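Local coordinates for plasmid pRiA4b Orf3-like domain-containing protein (PDB 2I1S) that is of unknown function and belongs to the plasmid pRiA4b ORF-3-like family, folding as a single chain around a mixed beta sheet with helices packed on it, at residues D66-E71 / L82-A88; F34-H38 / H53-M57; L11-K16 / Q112-E118. All coordinates share one frame. Where two conformers were deposited one is given. Residues are numbered along the deposited sequence.

Contact 1 of 3, residues D66-E71 / L82-A88; sequences DKIGAE and LVSEKKA
Residues 66-69 end one strand of the mixed beta sheet and 82-84 form a short parallel strand beside it, at the sheet's outer margin. The segment axes approach to 4.6 Å and diverge by 47°, so the pairing is brief. I68 sits opposite V83 (CA to CA 4.6 Å), and three backbone hydrogen bonds join the segments: V83 N to K67 O at 2.8 Å, G69 N to V83 O at 3.0 Å and, just past the short strand, E85 N to G69 O at 3.1 Å. I68 CA adds a CH...O contact to V83 O at 3.2 Å. G69 is almost fully extended (phi/psi -169/-169); beyond it A70 and E71 are loop. After S84, residues 85-87 take helical phi/psi values without forming a regular helix, and A88 N bonds S84 O at 2.7 Å. On the buried side I68 (chi1 m) meets V83, CG1 to CB 3.9 Å, and reaches A88, CG2 to CB 3.9 Å; Y93 covers this face. L82 (chi1 t) leans over the backbone, its CD1 3.7 Å from K67 O and its CD2 3.2 Å from A70 O. E85 points its CA-CB bond toward the first strand, but its carboxylate bonds H53, as that of D66 bonds Y93. At the exposed end, E71 extends alongside K86, and S84 OG donates a hydrogen bond to E71 OE2 at 2.7 Å.

Contact 2 of 3, residues F34-H38 / H53-M57; sequences FLDLH and HEFEM
Aromatic rings bridge the first turn of helix 34-44 and strand 53-58. The segment axes stand 10.0 Å apart with their directions at 119°, a gap filled by side chains from both elements. F34 CA faces F55 CA at 8.1 Å, and H38 CA faces H53 CA at the same distance; the H38 N to F34 O bond of 2.8 Å sets these two residues one helical turn apart. H53, F55 and M57, every second residue, point their CA-CB bonds toward the helix; E54 and E56 point away. Two ring pairs form. F34 (chi1 m) directs its edge at the face of F55 (chi1 m) in a T-shaped stack, centroids 5.1 Å apart and planes at 75°. H38 (chi1 t) and H53 (chi1 p) make an offset stack, centroids 3.6 Å apart and planes at 7°. This is helix-on-sheet packing, in which the helix covers one face of the mixed sheet. Apolar and sulfur contacts add to the rings: L37 CD2 lies 3.6 Å from F55 CE1, while M57 SD makes a Met-aromatic contact at the edge of F34, 4.0 Å from F34 CZ. H38 ND1 is hydrogen-bonded to Y103, H38 NE2 to D49 and H53 NE2 to E85; H53 ND1 sits over the H38 ring, 3.2 Å from H38 CE1, without such a bond. At the helix start, F55 CZ approaches F34 O to 3.5 Å.

Contact 3 of 3, residues L11-K16 / Q112-E118; sequences LKLSIK and QVKVRLE
Two antiparallel strands pair in the middle of the mixed sheet, joining the first strand, 7-15, to strand 111-122. Their segment axes run 4.4 Å apart at 158°. K12-R116 and S14-K114 are hydrogen-bonded pairs: K12 N to R116 O 2.7 Å, R116 N to K12 O 2.9 Å, S14 N to K114 O 3.0 Å and K114 N to S14 O 2.8 Å. L11-L117, L13-V115 and I15-V113 are the non-hydrogen-bonded pairs. K16 N continues the pattern to Q112 O at 2.9 Å, and a water joins K16 O (3.0 Å) to Q112 N (2.8 Å). One face is apolar: L11 CD2 meets L117 CD1 at 3.8 Å and L13 CD2 meets V115 CG1 at 3.7 Å. The other face carries K12, S14, K114 and R116; K12 bonds Q21 and lies in cation-pi contact with W23, while R116 forms a salt bridge with E100. At the segment's end E118 forms one with R25. K16 CG and K114 CG pack at 3.7 Å although the like-charged K16 NZ and K114 NZ lie 4.3 Å apart. Strands 22-29 and 100-105 flank the pair, and helix 34-44 covers its apolar face, with L37 on L11 and I41 on L13 and V115.

How the contacts relate
All three contacts reach the same mixed sheet. Contact 3 lies near its middle, 7 Å from the chain centre, and contact 1 at its margin, 17 Å out; both rely on backbone hydrogen bonds, but contact 3 is a regular antiparallel pair and contact 1 a short parallel one with more exposed side chains. Contact 2 is the most buried and is held by rings. Helix 34-44 ties it to contact 3 through L37 CD1 on L11 CD1 at 3.7 Å. Contacts 1 and 2 lie on adjacent strands, 65-69 and 53-58, linked by hydrogen bonds between D66 N and M57 O and between E85 OE1 and H53 NE2, both 2.7 Å, whereas contacts 1 and 3 do not touch.

Contact 1 of 3, residues D66-E71 / L82-A88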
ATOM      1  N   ASP A  66      -2.273  16.277  -8.719  1.00 41.44           N
ATOM      2  CA  ASP A  66      -3.684  16.048  -8.358  1.00 41.55           C
ATOM      3  C   ASP A  66      -3.820  15.268  -7.058  1.00 41.41           C
ATOM      4  O   ASP A  66      -3.060  14.338  -6.818  1.00 42.08           O
ATOM      5  CB  ASP A  66      -4.420  15.259  -9.461  1.00 41.39           C
ATOM      6  CG  ASP A  66      -4.672  16.085 -10.718  1.00 43.08           C
ATOM      7  OD1 ASP A  66      -4.511  17.335 -10.687  1.00 42.75           O
ATOM      8  OD2 ASP A  66      -5.067  15.476 -11.741  1.00 44.63           O
ATOM      9  N   LYS A  67      -4.794  15.641  -6.233  1.00 41.52           N
ATOM     10  CA  LYS A  67      -5.186  14.853  -5.079  1.00 41.48           C
ATOM     11  C   LYS A  67      -6.389  13.989  -5.465  1.00 41.41           C
ATOM     12  O   LYS A  67      -7.395  14.506  -5.975  1.00 41.21           O
ATOM     13  CB  LYS A  67      -5.566  15.749  -3.905  1.00 42.27           C
ATOM     14  CG  LYS A  67      -4.410  16.336  -3.102  1.00 44.30           C
ATOM     15  CD  LYS A  67      -4.907  16.717  -1.686  1.00 48.66           C
ATOM     16  CE  LYS A  67      -3.780  17.136  -0.711  1.00 49.14           C
ATOM     17  NZ  LYS A  67      -3.164  18.458  -1.056  1.00 52.62           N
ATOM     18  N   ILE A  68      -6.301  12.682  -5.210  1.00 40.70           N
ATOM     19  CA  ILE A  68      -7.369  11.758  -5.598  1.00 40.95           C
ATOM     20  C   ILE A  68      -7.863  10.983  -4.370  1.00 41.82           C
ATOM     21  O   ILE A  68      -7.066  10.394  -3.653  1.00 42.47           O
ATOM     22  CB  ILE A  68      -6.894  10.780  -6.722  1.00 40.42           C
ATOM     23  CG1 ILE A  68      -6.297  11.539  -7.904  1.00 39.34           C
ATOM     24  CG2 ILE A  68      -8.002   9.840  -7.156  1.00 39.33           C
ATOM     25  CD1 ILE A  68      -5.234  10.726  -8.641  1.00 40.96           C
ATOM     26  N   GLY A  69      -9.168  10.997  -4.115  1.00 42.87           N
ATOM     27  CA  GLY A  69      -9.699  10.349  -2.928  1.00 43.57           C
ATOM     28  C   GLY A  69     -11.200  10.244  -2.966  1.00 45.05           C
ATOM     29  O   GLY A  69     -11.826  10.469  -4.004  1.00 44.52           O
ATOM     30  N   ALA A  70     -11.782   9.881  -1.828  1.00 46.48           N
ATOM     31  CA  ALA A  70     -13.217   9.617  -1.766  1.00 47.69           C
ATOM     32  C   ALA A  70     -14.073  10.803  -2.195  1.00 48.72           C
ATOM     33  O   ALA A  70     -13.766  11.954  -1.903  1.00 48.27           O
ATOM     34  CB  ALA A  70     -13.621   9.126  -0.379  1.00 47.73           C
ATOM     35  N   GLU A  71     -15.152  10.484  -2.906  1.00 50.77           N
ATOM     36  CA  GLU A  71     -16.130  11.474  -3.333  1.00 52.02           C
ATOM     37  C   GLU A  71     -16.684  12.327  -2.196  1.00 52.85           C
ATOM     38  O   GLU A  71     -17.525  11.885  -1.399  1.00 52.74           O
ATOM     39  CB  GLU A  71     -17.254  10.820  -4.129  1.00 52.10           C
ATOM     40  CG  GLU A  71     -16.944  10.778  -5.614  1.00 52.59           C
ATOM     41  CD  GLU A  71     -17.891   9.897  -6.400  1.00 52.78           C
ATOM     42  OE1 GLU A  71     -18.896   9.430  -5.813  1.00 53.81           O
ATOM     43  OE2 GLU A  71     -17.631   9.676  -7.607  1.00 52.16           O
ATOM     44  N   LEU A  82     -10.301  18.213  -5.339  1.00 46.86           N
ATOM     45  CA  LEU A  82     -10.172  16.792  -5.127  1.00 45.90           C
ATOM     46  C   LEU A  82     -10.756  16.046  -6.329  1.00 45.20           C
ATOM     47  O   LEU A  82     -11.885  16.319  -6.745  1.00 45.19           O
ATOM     48  CB  LEU A  82     -10.847  16.372  -3.815  1.00 45.97           C
ATOM     49  CG  LEU A  82     -10.751  14.885  -3.420  1.00 46.11           C
ATOM     50  CD1 LEU A  82      -9.381  14.559  -2.863  1.00 46.20           C
ATOM     51  CD2 LEU A  82     -11.823  14.504  -2.416  1.00 45.98           C
ATOM     52  N   VAL A  83      -9.959  15.139  -6.895  1.00 44.25           N
ATOM     53  CA  VAL A  83     -10.350  14.272  -8.016  1.00 43.32           C
ATOM     54  C   VAL A  83     -10.939  12.977  -7.441  1.00 43.40           C
ATOM     55  O   VAL A  83     -10.362  12.395  -6.514  1.00 42.73           O
ATOM     56  CB  VAL A  83      -9.120  13.959  -8.955  1.00 43.65           C
ATOM     57  CG1 VAL A  83      -9.445  12.896 -10.008  1.00 41.95           C
ATOM     58  CG2 VAL A  83      -8.594  15.247  -9.631  1.00 40.98           C
ATOM     59  N   SER A  84     -12.090  12.555  -7.978  1.00 43.30           N
ATOM     60  CA  SER A  84     -12.829  11.379  -7.492  1.00 43.80           C
ATOM     61  C   SER A  84     -12.160  10.091  -7.907  1.00 43.82           C
ATOM     62  O   SER A  84     -11.998   9.830  -9.091  1.00 45.13           O
ATOM     63  CB  SER A  84     -14.285  11.385  -7.993  1.00 44.09           C
ATOM     64  OG  SER A  84     -14.927  10.142  -7.757  1.00 43.86           O
ATOM     65  N   GLU A  85     -11.784   9.296  -6.918  1.00 42.90           N
ATOM     66  CA  GLU A  85     -11.094   8.042  -7.131  1.00 42.28           C
ATOM     67  C   GLU A  85     -11.961   6.989  -7.805  1.00 42.26           C
ATOM     68  O   GLU A  85     -11.439   6.054  -8.389  1.00 42.53           O
ATOM     69  CB  GLU A  85     -10.560   7.508  -5.782  1.00 42.17           C
ATOM     70  CG  GLU A  85     -11.639   7.223  -4.694  1.00 41.01           C
ATOM     71  CD  GLU A  85     -11.052   6.573  -3.439  1.00 42.07           C
ATOM     72  OE1 GLU A  85      -9.901   6.119  -3.493  1.00 42.31           O
ATOM     73  OE2 GLU A  85     -11.724   6.529  -2.387  1.00 43.53           O
ATOM     74  N   LYS A  86     -13.283   7.106  -7.671  1.00 42.30           N
ATOM     75  CA  LYS A  86     -14.217   6.184  -8.346  1.00 42.26           C
ATOM     76  C   LYS A  86     -14.182   6.459  -9.844  1.00 41.89           C
ATOM     77  O   LYS A  86     -14.390   5.553 -10.637  1.00 41.95           O
ATOM     78  CB  LYS A  86     -15.669   6.335  -7.837  1.00 42.00           C
ATOM     79  CG  LYS A  86     -15.895   5.860  -6.423  1.00 42.33           C
ATOM     80  CD  LYS A  86     -17.369   5.842  -6.066  1.00 43.21           C
ATOM     81  CE  LYS A  86     -17.580   5.166  -4.700  1.00 45.22           C
ATOM     82  NZ  LYS A  86     -18.954   5.289  -4.151  1.00 45.67           N
ATOM     83  N   LYS A  87     -13.912   7.722 -10.199  1.00 41.98           N
ATOM     84  CA  LYS A  87     -13.814   8.205 -11.580  1.00 41.84           C
ATOM     85  C   LYS A  87     -12.409   8.131 -12.184  1.00 41.86           C
ATOM     86  O   LYS A  87     -12.253   7.696 -13.316  1.00 41.77           O
ATOM     87  CB  LYS A  87     -14.313   9.651 -11.650  1.00 42.12           C
ATOM     88  CG  LYS A  87     -15.835   9.759 -11.600  1.00 42.85           C
ATOM     89  CD  LYS A  87     -16.275  11.133 -11.152  1.00 45.11           C
ATOM     90  CE  LYS A  87     -17.656  11.452 -11.702  1.00 47.17           C
ATOM     91  NZ  LYS A  87     -18.082  12.779 -11.218  1.00 48.95           N
ATOM     92  N   ALA A  88     -11.402   8.576 -11.428  1.00 42.58           N
ATOM     93  CA  ALA A  88     -10.004   8.590 -11.872  1.00 42.56           C
ATOM     94  C   ALA A  88      -9.539   7.176 -12.202  1.00 43.45           C
ATOM     95  O   ALA A  88      -9.680   6.246 -11.379  1.00 43.61           O
ATOM     96  CB  ALA A  88      -9.133   9.208 -10.824  1.00 41.71           C
TER

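Contact 2 of 3, residues F34-H38 / H53-M57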
ATOM      1  N   PHE A  34      -8.742   4.395  -9.148  1.00 36.75           N
ATOM      2  CA  PHE A  34      -8.027   4.560  -7.889  1.00 36.25           C
ATOM      3  C   PHE A  34      -8.734   3.893  -6.703  1.00 36.54           C
ATOM      4  O   PHE A  34      -8.064   3.416  -5.803  1.00 37.80           O
ATOM      5  CB  PHE A  34      -7.651   6.025  -7.647  1.00 35.41           C
ATOM      6  CG  PHE A  34      -6.477   6.470  -8.485  1.00 34.87           C
ATOM      7  CD1 PHE A  34      -5.200   6.552  -7.934  1.00 34.11           C
ATOM      8  CD2 PHE A  34      -6.634   6.733  -9.838  1.00 32.52           C
ATOM      9  CE1 PHE A  34      -4.099   6.937  -8.728  1.00 35.29           C
ATOM     10  CE2 PHE A  34      -5.542   7.107 -10.630  1.00 34.25           C
ATOM     11  CZ  PHE A  34      -4.275   7.217 -10.079  1.00 32.77           C
ATOM     12  N   LEU A  35     -10.062   3.808  -6.712  1.00 36.85           N
ATOM     13  CA  LEU A  35     -10.756   3.105  -5.631  1.00 36.89           C
ATOM     14  C   LEU A  35     -10.299   1.654  -5.581  1.00 36.88           C
ATOM     15  O   LEU A  35      -9.927   1.155  -4.523  1.00 37.33           O
ATOM     16  CB  LEU A  35     -12.281   3.197  -5.763  1.00 36.52           C
ATOM     17  CG  LEU A  35     -13.131   2.516  -4.674  1.00 37.30           C
ATOM     18  CD1 LEU A  35     -12.767   3.021  -3.244  1.00 38.48           C
ATOM     19  CD2 LEU A  35     -14.610   2.721  -4.914  1.00 36.61           C
ATOM     20  N   ASP A  36     -10.337   1.005  -6.738  1.00 36.76           N
ATOM     21  CA  ASP A  36      -9.862  -0.363  -6.936  1.00 37.40           C
ATOM     22  C   ASP A  36      -8.451  -0.586  -6.413  1.00 37.53           C
ATOM     23  O   ASP A  36      -8.182  -1.625  -5.766  1.00 38.53           O
ATOM     24  CB  ASP A  36      -9.871  -0.704  -8.431  1.00 37.87           C
ATOM     25  CG  ASP A  36     -11.268  -0.881  -9.005  1.00 37.59           C
ATOM     26  OD1 ASP A  36     -12.192  -1.287  -8.266  1.00 40.33           O
ATOM     27  OD2 ASP A  36     -11.437  -0.621 -10.213  1.00 38.73           O
ATOM     28  N   LEU A  37      -7.568   0.385  -6.679  1.00 36.88           N
ATOM     29  CA  LEU A  37      -6.188   0.369  -6.185  1.00 35.84           C
ATOM     30  C   LEU A  37      -6.082   0.568  -4.663  1.00 35.96           C
ATOM     31  O   LEU A  37      -5.305  -0.133  -3.990  1.00 35.56           O
ATOM     32  CB  LEU A  37      -5.349   1.413  -6.931  1.00 35.97           C
ATOM     33  CG  LEU A  37      -3.882   1.600  -6.509  1.00 35.54           C
ATOM     34  CD1 LEU A  37      -3.084   0.333  -6.791  1.00 37.51           C
ATOM     35  CD2 LEU A  37      -3.195   2.833  -7.137  1.00 34.80           C
ATOM     36  N   HIS A  38      -6.831   1.532  -4.120  1.00 35.85           N
ATOM     37  CA  HIS A  38      -6.960   1.672  -2.666  1.00 35.80           C
ATOM     38  C   HIS A  38      -7.248   0.316  -2.037  1.00 36.26           C
ATOM     39  O   HIS A  38      -6.563  -0.099  -1.096  1.00 37.76           O
ATOM     40  CB  HIS A  38      -8.067   2.666  -2.320  1.00 35.31           C
ATOM     41  CG  HIS A  38      -8.640   2.487  -0.946  1.00 34.40           C
ATOM     42  ND1 HIS A  38      -7.909   2.707   0.199  1.00 34.50           N
ATOM     43  CD2 HIS A  38      -9.885   2.138  -0.534  1.00 35.00           C
ATOM     44  CE1 HIS A  38      -8.673   2.503   1.259  1.00 34.56           C
ATOM     45  NE2 HIS A  38      -9.875   2.151   0.839  1.00 36.82           N
ATOM     46  N   HIS A  53      -8.126   7.926   3.506  1.00 34.86           N
ATOM     47  CA  HIS A  53      -6.990   7.789   2.592  1.00 35.63           C
ATOM     48  C   HIS A  53      -6.992   8.840   1.460  1.00 36.52           C
ATOM     49  O   HIS A  53      -7.993   9.509   1.219  1.00 37.57           O
ATOM     50  CB  HIS A  53      -6.910   6.363   2.030  1.00 34.91           C
ATOM     51  CG  HIS A  53      -7.788   6.142   0.864  1.00 32.71           C
ATOM     52  ND1 HIS A  53      -9.086   5.696   0.991  1.00 33.63           N
ATOM     53  CD2 HIS A  53      -7.582   6.356  -0.457  1.00 30.20           C
ATOM     54  CE1 HIS A  53      -9.633   5.623  -0.210  1.00 32.80           C
ATOM     55  NE2 HIS A  53      -8.746   6.032  -1.102  1.00 30.02           N
ATOM     56  N   GLU A  54      -5.855   9.017   0.794  1.00 37.23           N
ATOM     57  CA  GLU A  54      -5.826   9.747  -0.473  1.00 37.56           C
ATOM     58  C   GLU A  54      -4.553   9.447  -1.237  1.00 36.54           C
ATOM     59  O   GLU A  54      -3.585   8.992  -0.644  1.00 37.17           O
ATOM     60  CB  GLU A  54      -6.054  11.254  -0.299  1.00 37.99           C
ATOM     61  CG  GLU A  54      -4.886  12.045   0.207  1.00 41.23           C
ATOM     62  CD  GLU A  54      -5.124  13.545   0.039  1.00 46.39           C
ATOM     63  OE1 GLU A  54      -6.221  13.914  -0.451  1.00 47.53           O
ATOM     64  OE2 GLU A  54      -4.218  14.350   0.399  1.00 48.51           O
ATOM     65  N   PHE A  55      -4.616   9.631  -2.552  1.00 35.25           N
ATOM     66  CA  PHE A  55      -3.482   9.558  -3.440  1.00 35.16           C
ATOM     67  C   PHE A  55      -3.080  10.999  -3.822  1.00 36.15           C
ATOM     68  O   PHE A  55      -3.939  11.890  -3.924  1.00 35.25           O
ATOM     69  CB  PHE A  55      -3.819   8.793  -4.722  1.00 34.68           C
ATOM     70  CG  PHE A  55      -4.349   7.393  -4.502  1.00 34.36           C
ATOM     71  CD1 PHE A  55      -3.494   6.292  -4.570  1.00 31.69           C
ATOM     72  CD2 PHE A  55      -5.719   7.171  -4.246  1.00 33.81           C
ATOM     73  CE1 PHE A  55      -3.980   4.993  -4.364  1.00 30.67           C
ATOM     74  CE2 PHE A  55      -6.213   5.882  -4.046  1.00 34.22           C
ATOM     75  CZ  PHE A  55      -5.319   4.776  -4.103  1.00 32.50           C
ATOM     76  N   GLU A  56      -1.776  11.210  -3.974  1.00 36.71           N
ATOM     77  CA  GLU A  56      -1.211  12.394  -4.609  1.00 38.86           C
ATOM     78  C   GLU A  56      -0.429  11.916  -5.837  1.00 38.08           C
ATOM     79  O   GLU A  56       0.470  11.090  -5.721  1.00 37.41           O
ATOM     80  CB  GLU A  56      -0.215  13.089  -3.687  1.00 38.51           C
ATOM     81  CG  GLU A  56      -0.791  13.968  -2.603  1.00 42.11           C
ATOM     82  CD  GLU A  56       0.301  14.667  -1.787  1.00 42.50           C
ATOM     83  OE1 GLU A  56       1.519  14.567  -2.152  1.00 46.60           O
ATOM     84  OE2 GLU A  56      -0.068  15.318  -0.774  1.00 48.95           O
ATOM     85  N   MET A  57      -0.751  12.447  -7.006  1.00 38.50           N
ATOM     86  CA  MET A  57      -0.032  12.070  -8.239  1.00 38.73           C
ATOM     87  C   MET A  57      -0.005  13.257  -9.207  1.00 39.82           C
ATOM     88  O   MET A  57      -0.980  14.020  -9.285  1.00 40.20           O
ATOM     89  CB  MET A  57      -0.705  10.829  -8.857  1.00 38.54           C
ATOM     90  CG  MET A  57      -0.025  10.237 -10.061  1.00 39.11           C
ATOM     91  SD  MET A  57      -0.447   8.507 -10.344  1.00 36.38           S
ATOM     92  CE  MET A  57       1.019   8.111 -11.239  1.00 35.99           C
TER

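Contact 3 of 3, residues L11-K16 / Q112-E118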
ATOM      1  N   LEU A  11       3.085  -3.162 -10.287  1.00 40.50           N
ATOM      2  CA  LEU A  11       3.275  -2.060  -9.345  1.00 38.30           C
ATOM      3  C   LEU A  11       4.152  -2.502  -8.203  1.00 36.71           C
ATOM      4  O   LEU A  11       3.973  -3.609  -7.707  1.00 37.07           O
ATOM      5  CB  LEU A  11       1.910  -1.617  -8.777  1.00 37.85           C
ATOM      6  CG  LEU A  11       0.887  -1.085  -9.788  1.00 39.21           C
ATOM      7  CD1 LEU A  11      -0.433  -0.743  -9.074  1.00 35.16           C
ATOM      8  CD2 LEU A  11       1.406   0.138 -10.633  1.00 33.28           C
ATOM      9  N   LYS A  12       5.099  -1.675  -7.771  1.00 34.66           N
ATOM     10  CA  LYS A  12       5.677  -1.904  -6.444  1.00 33.01           C
ATOM     11  C   LYS A  12       5.042  -0.953  -5.458  1.00 32.90           C
ATOM     12  O   LYS A  12       4.771   0.204  -5.784  1.00 32.37           O
ATOM     13  CB  LYS A  12       7.182  -1.738  -6.433  1.00 32.86           C
ATOM     14  CG  LYS A  12       7.842  -2.254  -5.169  1.00 30.60           C
ATOM     15  CD  LYS A  12       9.323  -1.993  -5.227  1.00 29.21           C
ATOM     16  CE  LYS A  12       9.924  -2.302  -3.862  1.00 30.87           C
ATOM     17  NZ  LYS A  12      11.341  -1.889  -3.708  1.00 26.57           N
ATOM     18  N   LEU A  13       4.754  -1.474  -4.269  1.00 32.87           N
ATOM     19  CA  LEU A  13       4.180  -0.708  -3.152  1.00 32.29           C
ATOM     20  C   LEU A  13       5.125  -0.789  -1.980  1.00 32.70           C
ATOM     21  O   LEU A  13       5.432  -1.901  -1.519  1.00 33.04           O
ATOM     22  CB  LEU A  13       2.849  -1.286  -2.711  1.00 31.82           C
ATOM     23  CG  LEU A  13       1.840  -1.685  -3.796  1.00 32.80           C
ATOM     24  CD1 LEU A  13       0.576  -2.211  -3.148  1.00 29.14           C
ATOM     25  CD2 LEU A  13       1.534  -0.546  -4.749  1.00 33.25           C
ATOM     26  N   SER A  14       5.611   0.362  -1.508  0.50 32.55           N
ATOM     27  CA  SER A  14       6.521   0.374  -0.367  0.50 32.91           C
ATOM     28  C   SER A  14       6.051   1.311   0.727  0.50 33.32           C
ATOM     29  O   SER A  14       5.692   2.459   0.474  0.50 33.30           O
ATOM     30  CB  SER A  14       7.981   0.680  -0.785  0.50 32.94           C
ATOM     31  OG  SER A  14       8.281   2.072  -0.856  0.50 33.33           O
ATOM     32  N   ILE A  15       6.047   0.807   1.953  1.00 33.62           N
ATOM     33  CA  ILE A  15       5.805   1.654   3.105  1.00 34.39           C
ATOM     34  C   ILE A  15       7.038   2.564   3.264  1.00 35.00           C
ATOM     35  O   ILE A  15       8.183   2.079   3.418  1.00 34.79           O
ATOM     36  CB  ILE A  15       5.541   0.825   4.402  1.00 34.19           C
ATOM     37  CG1 ILE A  15       4.221   0.114   4.318  1.00 34.30           C
ATOM     38  CG2 ILE A  15       5.472   1.746   5.633  1.00 34.61           C
ATOM     39  CD1 ILE A  15       3.983  -0.791   5.481  1.00 35.81           C
ATOM     40  N   LYS A  16       6.806   3.873   3.205  1.00 35.82           N
ATOM     41  CA  LYS A  16       7.862   4.862   3.505  1.00 36.77           C
ATOM     42  C   LYS A  16       8.253   4.979   4.972  1.00 36.28           C
ATOM     43  O   LYS A  16       7.414   4.895   5.859  1.00 34.60           O
ATOM     44  CB  LYS A  16       7.390   6.247   3.126  1.00 37.98           C
ATOM     45  CG  LYS A  16       7.341   6.497   1.647  1.00 41.45           C
ATOM     46  CD  LYS A  16       6.900   7.919   1.441  1.00 46.28           C
ATOM     47  CE  LYS A  16       7.830   8.862   2.187  1.00 49.38           C
ATOM     48  NZ  LYS A  16       7.875  10.165   1.450  1.00 54.56           N
ATOM     49  N   GLN A 112       2.251   6.063   4.703  1.00 37.76           N
ATOM     50  CA  GLN A 112       2.456   6.429   3.299  1.00 36.56           C
ATOM     51  C   GLN A 112       3.014   5.286   2.529  1.00 36.66           C
ATOM     52  O   GLN A 112       4.033   4.692   2.902  1.00 38.75           O
ATOM     53  CB  GLN A 112       3.369   7.634   3.192  1.00 36.93           C
ATOM     54  CG  GLN A 112       2.733   8.923   3.750  1.00 37.76           C
ATOM     55  CD  GLN A 112       3.699  10.062   3.763  1.00 41.78           C
ATOM     56  OE1 GLN A 112       4.839   9.914   4.175  1.00 45.17           O
ATOM     57  NE2 GLN A 112       3.254  11.215   3.309  1.00 44.90           N
ATOM     58  N   VAL A 113       2.342   4.968   1.440  1.00 35.45           N
ATOM     59  CA  VAL A 113       2.785   3.918   0.563  1.00 33.81           C
ATOM     60  C   VAL A 113       3.218   4.556  -0.760  1.00 34.20           C
ATOM     61  O   VAL A 113       2.441   5.298  -1.346  1.00 33.44           O
ATOM     62  CB  VAL A 113       1.669   2.900   0.319  1.00 33.57           C
ATOM     63  CG1 VAL A 113       2.156   1.798  -0.677  1.00 32.51           C
ATOM     64  CG2 VAL A 113       1.156   2.323   1.653  1.00 29.84           C
ATOM     65  N   LYS A 114       4.459   4.298  -1.190  1.00 34.07           N
ATOM     66  CA  LYS A 114       4.923   4.689  -2.529  1.00 35.11           C
ATOM     67  C   LYS A 114       4.404   3.685  -3.524  1.00 34.32           C
ATOM     68  O   LYS A 114       4.484   2.457  -3.314  1.00 34.11           O
ATOM     69  CB  LYS A 114       6.445   4.716  -2.636  1.00 34.94           C
ATOM     70  CG  LYS A 114       7.173   5.831  -1.951  1.00 36.30           C
ATOM     71  CD  LYS A 114       8.709   5.573  -2.125  1.00 39.01           C
ATOM     72  CE  LYS A 114       9.585   6.865  -2.119  1.00 44.61           C
ATOM     73  NZ  LYS A 114      10.074   7.204  -0.744  1.00 47.62           N
ATOM     74  N   VAL A 115       3.844   4.184  -4.605  1.00 34.44           N
ATOM     75  CA  VAL A 115       3.316   3.283  -5.649  1.00 35.24           C
ATOM     76  C   VAL A 115       4.138   3.592  -6.893  1.00 35.47           C
ATOM     77  O   VAL A 115       4.192   4.733  -7.355  1.00 36.59           O
ATOM     78  CB  VAL A 115       1.785   3.473  -5.912  1.00 35.16           C
ATOM     79  CG1 VAL A 115       1.291   2.467  -6.932  1.00 35.73           C
ATOM     80  CG2 VAL A 115       0.963   3.393  -4.600  1.00 33.51           C
ATOM     81  N   ARG A 116       4.844   2.591  -7.383  1.00 35.76           N
ATOM     82  CA  ARG A 116       5.672   2.760  -8.553  1.00 36.06           C
ATOM     83  C   ARG A 116       5.262   1.735  -9.613  1.00 35.44           C
ATOM     84  O   ARG A 116       5.255   0.548  -9.348  1.00 35.29           O
ATOM     85  CB  ARG A 116       7.147   2.627  -8.153  1.00 36.54           C
ATOM     86  CG  ARG A 116       8.090   2.334  -9.309  1.00 38.79           C
ATOM     87  CD  ARG A 116       8.676   3.613  -9.903  1.00 41.29           C
ATOM     88  NE  ARG A 116       9.516   4.325  -8.935  1.00 42.78           N
ATOM     89  CZ  ARG A 116      10.851   4.372  -8.976  1.00 45.34           C
ATOM     90  NH1 ARG A 116      11.540   3.751  -9.943  1.00 43.22           N
ATOM     91  NH2 ARG A 116      11.497   5.056  -8.038  1.00 45.72           N
ATOM     92  N   LEU A 117       4.867   2.224 -10.784  1.00 35.79           N
ATOM     93  CA  LEU A 117       4.741   1.395 -12.000  1.00 36.52           C
ATOM     94  C   LEU A 117       6.108   0.919 -12.516  1.00 37.03           C
ATOM     95  O   LEU A 117       6.964   1.731 -12.864  1.00 36.89           O
ATOM     96  CB  LEU A 117       4.019   2.181 -13.107  1.00 36.34           C
ATOM     97  CG  LEU A 117       3.654   1.482 -14.421  1.00 35.79           C
ATOM     98  CD1 LEU A 117       2.553   0.417 -14.246  1.00 32.18           C
ATOM     99  CD2 LEU A 117       3.256   2.526 -15.457  1.00 35.48           C
ATOM    100  N   GLU A 118       6.320  -0.397 -12.556  1.00 38.17           N
ATOM    101  CA  GLU A 118       7.563  -0.921 -13.125  1.00 39.15           C
ATOM    102  C   GLU A 118       7.395  -1.402 -14.560  1.00 40.07           C
ATOM    103  O   GLU A 118       8.281  -1.187 -15.383  1.00 39.54           O
ATOM    104  CB  GLU A 118       8.152  -2.034 -12.260  1.00 39.03           C
ATOM    105  CG  GLU A 118       8.761  -1.535 -10.946  1.00 39.89           C
ATOM    106  CD  GLU A 118       9.213  -2.664 -10.019  1.00 39.47           C
ATOM    107  OE1 GLU A 118       8.606  -3.769 -10.055  1.00 40.69           O
ATOM    108  OE2 GLU A 118      10.177  -2.440  -9.246  1.00 39.10           O
TER
HETATM  109  O   HOH W   1       4.473   5.427   6.324  1.00 37.84           O